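Glycosyltransferase (Streptomyces viridochromogenes, PDB 2IUY) probably transfers a sugar from a nucleotide-sugar donor as a retaining GT4-family enzyme in the biosynthesis of the antibiotic avilamycin A. Local coordinates at residues 235-240 with 255-260. Residues are numbered along the deposited sequence; the frame is centred on the assembly and turned at random.
Sequences VLAMSQ and ATVVSE
V257 bridges V235 and A237, two positions on one face of strand 234-237, showing how a single branched side chain can span both. Its CB points at the strand and forks there. With chi1 at 78°, CG1 is tucked in between the two backbone neighbours of CA and CG2 swings opposite the backbone N. CG1 lies 4.1 Å from CB of A237, while CG2 meets CG1 of V235 tip to tip, also at 4.1 Å. A237 has a second neighbour one residue further along the helix, where CG2 of V258 approaches its CB at 4.3 Å. The contact is thus wholly apolar; the axes of 235-237 and 256-260 come within 9.1 Å and run nearly antiparallel (158°). Strand 234-237, helix 256-263 and strand 268-270 form a beta-alpha-beta unit of this Rossmann-like GT-B domain. L236, alternating with its neighbours, turns to the other face of the sheet and packs on helix 177-187. In segment 255-260, the carbonyl O of T256 accepts from both E260 N and S259 OG, the latter at 3.0 Å. T256, V257 and E260 are UDP-binding residues, although no UDP is bound to this chain, and E260 forms a salt bridge with R225, another of them.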
loop_
_atom_site.group_PDB
_atom_site.type_symbol
_atom_site.label_atom_id
_atom_site.label_comp_id
_atom_site.label_asym_id
_atom_site.label_seq_id
_atom_site.Cartn_x
_atom_site.Cartn_y
_atom_site.Cartn_z
ATOM N N VAL A 235 10.719 8.622 -6.672
ATOM C CA VAL A 235 9.764 8.735 -5.568
ATOM C C VAL A 235 10.562 8.618 -4.278
ATOM O O VAL A 235 11.516 7.866 -4.211
ATOM C CB VAL A 235 8.644 7.643 -5.684
ATOM C CG1 VAL A 235 7.936 7.411 -4.337
ATOM C CG2 VAL A 235 7.633 8.053 -6.796
ATOM N N LEU A 236 10.170 9.382 -3.277
ATOM C CA LEU A 236 10.831 9.432 -1.986
ATOM C C LEU A 236 9.855 8.845 -0.961
ATOM O O LEU A 236 8.744 9.377 -0.732
ATOM C CB LEU A 236 11.178 10.889 -1.637
ATOM C CG LEU A 236 11.960 11.739 -2.658
ATOM C CD1 LEU A 236 12.408 13.117 -2.012
ATOM C CD2 LEU A 236 13.193 11.005 -3.237
ATOM N N ALA A 237 10.250 7.716 -0.394
ATOM C CA ALA A 237 9.457 7.029 0.637
ATOM C C ALA A 237 10.266 7.088 1.921
ATOM O O ALA A 237 11.151 6.269 2.148
ATOM C CB ALA A 237 9.210 5.571 0.212
HETATM N N MSE A 238 9.967 8.077 2.762
HETATM C CA MSE A 238 10.914 8.512 3.816
HETATM C C MSE A 238 10.370 8.331 5.206
HETATM O O MSE A 238 10.617 9.156 6.068
HETATM C CB MSE A 238 11.261 9.995 3.605
HETATM C CG MSE A 238 11.771 10.346 2.201
HETATM SE SE MSE A 238 13.431 9.516 1.730
HETATM C CE MSE A 238 14.633 10.641 2.854
ATOM N N SER A 239 9.661 7.223 5.423
ATOM C CA SER A 239 9.040 6.930 6.694
ATOM C C SER A 239 10.111 7.010 7.779
ATOM O O SER A 239 11.257 6.625 7.548
ATOM C CB SER A 239 8.315 5.578 6.672
ATOM O OG SER A 239 7.220 5.603 5.759
ATOM N N GLN A 240 9.729 7.562 8.931
ATOM C CA GLN A 240 10.663 7.869 10.005
ATOM C C GLN A 240 10.333 7.044 11.234
ATOM O O GLN A 240 9.178 6.732 11.516
ATOM C CB GLN A 240 10.624 9.381 10.352
ATOM C CG GLN A 240 11.043 10.323 9.195
ATOM C CD GLN A 240 12.515 10.192 8.790
ATOM O OE1 GLN A 240 13.418 10.341 9.617
ATOM N NE2 GLN A 240 12.760 9.967 7.494
ATOM N N ALA A 255 4.176 -0.161 2.517
ATOM C CA ALA A 255 4.555 0.944 1.619
ATOM C C ALA A 255 4.175 0.700 0.159
ATOM O O ALA A 255 5.011 0.457 -0.704
ATOM C CB ALA A 255 6.053 1.288 1.735
ATOM N N THR A 256 2.886 0.748 -0.087
ATOM C CA THR A 256 2.315 0.508 -1.392
ATOM C C THR A 256 2.962 1.428 -2.460
ATOM O O THR A 256 3.171 1.016 -3.591
ATOM C CB THR A 256 0.766 0.725 -1.306
ATOM O OG1 THR A 256 0.125 0.267 -2.530
ATOM C CG2 THR A 256 0.455 2.190 -1.067
ATOM N N VAL A 257 3.337 2.655 -2.079
ATOM C CA VAL A 257 3.904 3.614 -3.059
ATOM C C VAL A 257 5.183 3.088 -3.713
ATOM O O VAL A 257 5.488 3.471 -4.818
ATOM C CB VAL A 257 4.195 5.031 -2.432
ATOM C CG1 VAL A 257 5.518 5.031 -1.590
ATOM C CG2 VAL A 257 4.184 6.120 -3.522
ATOM N N VAL A 258 5.904 2.194 -3.030
ATOM C CA VAL A 258 7.140 1.617 -3.580
ATOM C C VAL A 258 6.853 0.766 -4.843
ATOM O O VAL A 258 7.491 0.953 -5.902
ATOM C CB VAL A 258 7.931 0.784 -2.514
ATOM C CG1 VAL A 258 9.193 0.058 -3.142
ATOM C CG2 VAL A 258 8.416 1.658 -1.365
ATOM N N SER A 259 5.902 -0.169 -4.718
ATOM C CA SER A 259 5.532 -1.045 -5.834
ATOM C C SER A 259 4.862 -0.252 -6.942
ATOM O O SER A 259 5.052 -0.547 -8.130
ATOM C CB SER A 259 4.654 -2.242 -5.363
ATOM O OG SER A 259 3.477 -1.752 -4.743
ATOM N N GLU A 260 4.091 0.766 -6.549
ATOM C CA GLU A 260 3.399 1.676 -7.480
ATOM C C GLU A 260 4.356 2.505 -8.318
ATOM O O GLU A 260 4.196 2.568 -9.525
ATOM C CB GLU A 260 2.405 2.578 -6.740
ATOM C CG GLU A 260 1.263 1.704 -6.235
ATOM C CD GLU A 260 0.094 2.458 -5.702
ATOM O OE1 GLU A 260 0.275 3.187 -4.720
ATOM O OE2 GLU A 260 -1.024 2.292 -6.271
#